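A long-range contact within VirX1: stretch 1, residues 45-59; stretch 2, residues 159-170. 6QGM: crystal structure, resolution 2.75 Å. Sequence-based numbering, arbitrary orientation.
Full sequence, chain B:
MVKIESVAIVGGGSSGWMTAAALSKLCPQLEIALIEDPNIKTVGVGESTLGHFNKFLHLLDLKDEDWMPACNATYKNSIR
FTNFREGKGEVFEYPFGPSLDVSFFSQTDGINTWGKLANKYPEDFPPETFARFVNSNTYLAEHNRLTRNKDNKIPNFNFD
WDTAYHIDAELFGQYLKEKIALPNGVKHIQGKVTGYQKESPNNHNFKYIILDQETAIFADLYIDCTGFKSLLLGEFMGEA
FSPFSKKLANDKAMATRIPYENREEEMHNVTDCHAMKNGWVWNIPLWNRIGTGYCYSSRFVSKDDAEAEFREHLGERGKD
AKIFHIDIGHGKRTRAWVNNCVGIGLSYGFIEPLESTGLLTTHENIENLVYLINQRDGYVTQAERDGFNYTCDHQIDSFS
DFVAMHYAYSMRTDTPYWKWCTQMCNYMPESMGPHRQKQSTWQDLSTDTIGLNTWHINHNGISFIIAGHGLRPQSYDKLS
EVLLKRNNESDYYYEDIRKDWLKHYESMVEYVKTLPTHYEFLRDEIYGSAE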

# COMPACT_ATOMS: atom_id res chain seq x y z
N VAL B 45 29.00 1.73 31.46
CA VAL B 45 29.02 0.53 30.56
C VAL B 45 28.91 0.98 29.08
O VAL B 45 28.16 1.95 28.77
CB VAL B 45 27.97 -0.54 30.95
CG1 VAL B 45 27.23 -0.21 32.25
CG2 VAL B 45 26.98 -0.91 29.86
N GLY B 46 29.72 0.35 28.23
CA GLY B 46 29.90 0.78 26.84
C GLY B 46 28.68 0.47 26.01
O GLY B 46 28.10 -0.58 26.22
N GLU B 47 28.34 1.33 25.05
CA GLU B 47 27.25 1.11 24.06
C GLU B 47 27.62 1.77 22.72
O GLU B 47 28.17 2.88 22.76
CB GLU B 47 25.99 1.74 24.60
CG GLU B 47 24.72 1.09 24.12
CD GLU B 47 23.49 1.76 24.69
OE1 GLU B 47 23.66 2.59 25.62
OE2 GLU B 47 22.37 1.47 24.21
N SER B 48 27.25 1.15 21.61
CA SER B 48 27.46 1.69 20.23
C SER B 48 26.17 2.37 19.77
O SER B 48 25.08 2.02 20.28
CB SER B 48 27.95 0.63 19.25
OG SER B 48 26.98 -0.35 19.00
N THR B 49 26.31 3.35 18.88
CA THR B 49 25.23 4.23 18.39
C THR B 49 25.01 3.95 16.90
O THR B 49 25.81 3.20 16.31
CB THR B 49 25.59 5.70 18.65
OG1 THR B 49 26.72 6.03 17.84
CG2 THR B 49 25.91 6.00 20.11
N LEU B 50 23.96 4.53 16.33
CA LEU B 50 23.66 4.53 14.88
C LEU B 50 24.08 5.87 14.28
O LEU B 50 24.53 6.77 15.06
CB LEU B 50 22.15 4.36 14.72
CG LEU B 50 21.58 3.03 15.22
CD1 LEU B 50 20.10 3.17 15.53
CD2 LEU B 50 21.86 1.95 14.19
N GLY B 51 23.92 6.01 12.96
CA GLY B 51 23.92 7.31 12.25
C GLY B 51 22.97 8.30 12.90
O GLY B 51 23.38 9.44 13.10
N HIS B 52 21.76 7.85 13.24
CA HIS B 52 20.67 8.63 13.90
C HIS B 52 21.25 9.55 14.98
O HIS B 52 20.79 10.70 15.12
CB HIS B 52 19.62 7.67 14.52
CG HIS B 52 18.40 7.31 13.71
ND1 HIS B 52 18.44 6.41 12.64
CD2 HIS B 52 17.10 7.68 13.85
CE1 HIS B 52 17.23 6.29 12.12
NE2 HIS B 52 16.39 7.07 12.85
N PHE B 53 22.22 9.04 15.75
CA PHE B 53 22.89 9.72 16.89
C PHE B 53 23.53 11.04 16.46
O PHE B 53 23.58 11.98 17.28
CB PHE B 53 23.95 8.80 17.49
CG PHE B 53 24.49 9.22 18.84
CD1 PHE B 53 23.67 9.30 19.95
CD2 PHE B 53 25.83 9.50 19.01
CE1 PHE B 53 24.18 9.65 21.19
CE2 PHE B 53 26.34 9.87 20.24
CZ PHE B 53 25.51 9.94 21.33
N ASN B 54 24.01 11.10 15.21
CA ASN B 54 24.65 12.31 14.64
C ASN B 54 23.63 13.46 14.63
O ASN B 54 24.03 14.61 14.97
CB ASN B 54 25.29 12.03 13.27
CG ASN B 54 26.52 11.17 13.32
OD1 ASN B 54 27.60 11.64 13.68
ND2 ASN B 54 26.38 9.91 12.92
N LYS B 55 22.36 13.19 14.29
CA LYS B 55 21.28 14.21 14.28
C LYS B 55 21.12 14.79 15.69
O LYS B 55 21.00 16.03 15.80
CB LYS B 55 19.94 13.59 13.85
CG LYS B 55 18.77 14.53 13.67
CD LYS B 55 17.44 13.87 13.97
CE LYS B 55 16.31 14.69 13.41
NZ LYS B 55 15.12 13.85 13.14
N PHE B 56 21.11 13.93 16.71
CA PHE B 56 21.00 14.34 18.14
C PHE B 56 22.18 15.26 18.46
O PHE B 56 21.96 16.39 18.95
CB PHE B 56 20.94 13.11 19.05
CG PHE B 56 20.80 13.43 20.51
CD1 PHE B 56 19.55 13.66 21.06
CD2 PHE B 56 21.91 13.55 21.34
CE1 PHE B 56 19.42 14.03 22.39
CE2 PHE B 56 21.78 13.88 22.68
CZ PHE B 56 20.53 14.12 23.20
N LEU B 57 23.40 14.81 18.16
CA LEU B 57 24.63 15.59 18.46
C LEU B 57 24.56 16.96 17.75
O LEU B 57 24.87 17.98 18.41
CB LEU B 57 25.85 14.78 18.01
CG LEU B 57 26.17 13.56 18.87
CD1 LEU B 57 27.15 12.64 18.15
CD2 LEU B 57 26.69 14.01 20.24
N HIS B 58 24.14 16.97 16.49
CA HIS B 58 24.06 18.20 15.64
C HIS B 58 23.01 19.15 16.24
O HIS B 58 23.29 20.37 16.30
CB HIS B 58 23.85 17.80 14.16
CG HIS B 58 25.13 17.54 13.44
ND1 HIS B 58 25.85 18.56 12.83
CD2 HIS B 58 25.84 16.41 13.21
CE1 HIS B 58 26.94 18.07 12.27
NE2 HIS B 58 26.95 16.75 12.49
N LEU B 59 21.87 18.62 16.70
CA LEU B 59 20.78 19.40 17.34
C LEU B 59 21.27 20.06 18.63
O LEU B 59 20.75 21.14 18.95
CB LEU B 59 19.58 18.48 17.64
CG LEU B 59 18.68 18.13 16.46
CD1 LEU B 59 17.82 16.92 16.80
CD2 LEU B 59 17.81 19.32 16.07
N PHE B 159 32.34 11.92 6.57
CA PHE B 159 32.90 11.66 7.92
C PHE B 159 31.85 11.99 9.00
O PHE B 159 31.56 11.09 9.82
CB PHE B 159 34.22 12.41 8.11
CG PHE B 159 34.76 12.28 9.51
CD1 PHE B 159 35.40 11.11 9.91
CD2 PHE B 159 34.61 13.30 10.44
CE1 PHE B 159 35.89 10.97 11.20
CE2 PHE B 159 35.08 13.14 11.72
CZ PHE B 159 35.72 11.98 12.10
N ASP B 160 31.31 13.21 9.00
CA ASP B 160 30.34 13.70 10.02
C ASP B 160 29.17 12.72 10.22
O ASP B 160 28.85 12.40 11.38
CB ASP B 160 29.76 15.07 9.65
CG ASP B 160 30.51 16.22 10.31
OD1 ASP B 160 31.76 16.10 10.46
OD2 ASP B 160 29.84 17.22 10.71
N TRP B 161 28.55 12.28 9.12
CA TRP B 161 27.22 11.61 9.13
C TRP B 161 27.33 10.09 8.91
O TRP B 161 26.40 9.40 9.35
CB TRP B 161 26.30 12.27 8.11
CG TRP B 161 25.91 13.65 8.55
CD1 TRP B 161 26.54 14.82 8.24
CD2 TRP B 161 24.85 13.98 9.46
NE1 TRP B 161 25.91 15.87 8.86
CE2 TRP B 161 24.87 15.38 9.60
CE3 TRP B 161 23.85 13.24 10.10
CZ2 TRP B 161 23.95 16.05 10.40
CZ3 TRP B 161 22.94 13.91 10.90
CH2 TRP B 161 22.99 15.30 11.04
N ASP B 162 28.39 9.60 8.26
CA ASP B 162 28.62 8.16 7.97
C ASP B 162 29.56 7.55 9.01
O ASP B 162 29.88 6.35 8.87
CB ASP B 162 29.21 7.94 6.57
CG ASP B 162 28.23 8.23 5.45
OD1 ASP B 162 27.01 8.24 5.72
OD2 ASP B 162 28.71 8.46 4.30
N THR B 163 29.99 8.31 10.01
CA THR B 163 30.72 7.79 11.18
C THR B 163 29.87 8.03 12.42
O THR B 163 29.50 9.19 12.65
CB THR B 163 32.11 8.41 11.31
OG1 THR B 163 32.81 8.31 10.07
CG2 THR B 163 32.93 7.71 12.37
N ALA B 164 29.55 6.95 13.13
CA ALA B 164 28.90 6.96 14.47
C ALA B 164 29.98 6.69 15.53
O ALA B 164 31.17 6.87 15.22
CB ALA B 164 27.79 5.96 14.51
N TYR B 165 29.58 6.29 16.75
CA TYR B 165 30.43 6.37 17.97
C TYR B 165 30.19 5.17 18.88
O TYR B 165 29.07 4.64 18.92
CB TYR B 165 30.12 7.67 18.73
CG TYR B 165 30.14 8.91 17.87
CD1 TYR B 165 29.01 9.33 17.17
CD2 TYR B 165 31.28 9.67 17.74
CE1 TYR B 165 29.02 10.46 16.37
CE2 TYR B 165 31.31 10.81 16.94
CZ TYR B 165 30.17 11.21 16.26
OH TYR B 165 30.20 12.33 15.50
N HIS B 166 31.25 4.71 19.55
CA HIS B 166 31.22 3.88 20.79
C HIS B 166 31.36 4.83 21.98
O HIS B 166 32.27 5.66 21.94
CB HIS B 166 32.34 2.83 20.79
CG HIS B 166 32.33 1.94 19.60
ND1 HIS B 166 33.34 1.95 18.66
CD2 HIS B 166 31.47 1.00 19.19
CE1 HIS B 166 33.10 1.05 17.74
NE2 HIS B 166 31.95 0.44 18.05
N ILE B 167 30.46 4.77 22.96
CA ILE B 167 30.44 5.70 24.12
C ILE B 167 30.25 4.91 25.41
O ILE B 167 29.63 3.83 25.37
CB ILE B 167 29.34 6.77 23.93
CG1 ILE B 167 27.94 6.17 24.07
CG2 ILE B 167 29.50 7.49 22.59
CD1 ILE B 167 26.82 7.17 23.92
N ASP B 168 30.78 5.44 26.51
CA ASP B 168 30.35 5.09 27.89
C ASP B 168 29.11 5.94 28.16
O ASP B 168 29.25 7.17 28.27
CB ASP B 168 31.49 5.35 28.88
CG ASP B 168 31.16 5.21 30.36
OD1 ASP B 168 30.00 5.45 30.74
OD2 ASP B 168 32.07 4.88 31.13
N ALA B 169 27.92 5.31 28.20
CA ALA B 169 26.62 6.02 28.23
C ALA B 169 26.48 6.87 29.49
O ALA B 169 25.89 7.95 29.40
CB ALA B 169 25.52 5.00 28.10
N GLU B 170 26.99 6.40 30.64
CA GLU B 170 26.82 7.10 31.94
C GLU B 170 27.64 8.39 31.90
O GLU B 170 27.11 9.45 32.29
CB GLU B 170 27.19 6.20 33.12
CG GLU B 170 26.80 6.79 34.48
CD GLU B 170 26.44 5.82 35.60
OE1 GLU B 170 27.01 5.94 36.73
OE2 GLU B 170 25.57 4.95 35.36

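What does the start of stretch 2 offer to the helix that runs through to Leu-59? It offers Asp-160 and, above all, Trp-161, whose CA-to-CB bond points sideways but whose indole ends up against the helix. The six-membered ring of Trp-161 forms an offset stack with the His-58 imidazole, centroids 4.4 Å apart and planes 16° from parallel. The same indole also reaches back one turn, with Trp-161 CE3 3.7 Å from Asn-54 CB. Asp-160 OD2 lies at the edge of the His-58 ring, 3.4 Å from His-58 CE1, while Trp-161 CZ2 lies over one face.

How is the turn into the strand held? Asn-54 contributes from across the contact: its ND2 donates to Thr-163 O (3.2 Å) and, within its own stretch, to Gly-51 O (3.0 Å). One side chain thus ties the loop before strand 164-168 to Gly-51. Next along, the small Ala-164 packs against the loop that follows strand 46-48: its CB is 3.4 Å from Leu-50 O and 3.5 Å from Thr-49 OG1.

Why is Tyr-165 so central? Its carbonyl bonds to Thr-49, while its ring also meets Phe-53 and Leu-57. Tyr-165 O accepts two hydrogen bonds from one residue, from Thr-49 N at 3.0 Å and Thr-49 OG1 at 2.9 Å, so the threonine side chain reinforces the link made by its own backbone. The CA-to-CB bond of Tyr-165 points sideways, but the end of the side chain comes nearer the helix, where Leu-57 CD1 approaches Tyr-165 CE1 to 3.4 Å and Phe-53 CD2 approaches Tyr-165 CD1 to 3.7 Å. These buried apolar contacts pack the helix against a strand that runs nearly perpendicular to it, at 84°.

What joins the two strands themselves? Strands 46-48 and 164-168 run antiparallel. His-166 and Ser-48, a non-hydrogen-bonded pair, direct their side chains to the same face, bringing Ser-48 CB within 3.5 Å of His-166 CD2. Ile-167 and Glu-47 form the hydrogen-bonded pair: Glu-47 N donates to Ile-167 O (2.8 Å) and Ile-167 N donates to Glu-47 O (3.0 Å), both nearly straight. Ile-167 points to the other face, with Glu-47, and its CD1 comes 4.0 Å from Phe-53 CZ.

How does the pairing end? Asp-168 forms a non-hydrogen-bonded pair with Gly-46 and caps the helix that follows, its OD1 accepting a weak bond from Glu-170 N, 3.2 Å away. Ala-169 N makes a weak bond to Val-45 O at 3.4 Å, just as stretch 2 turns helical.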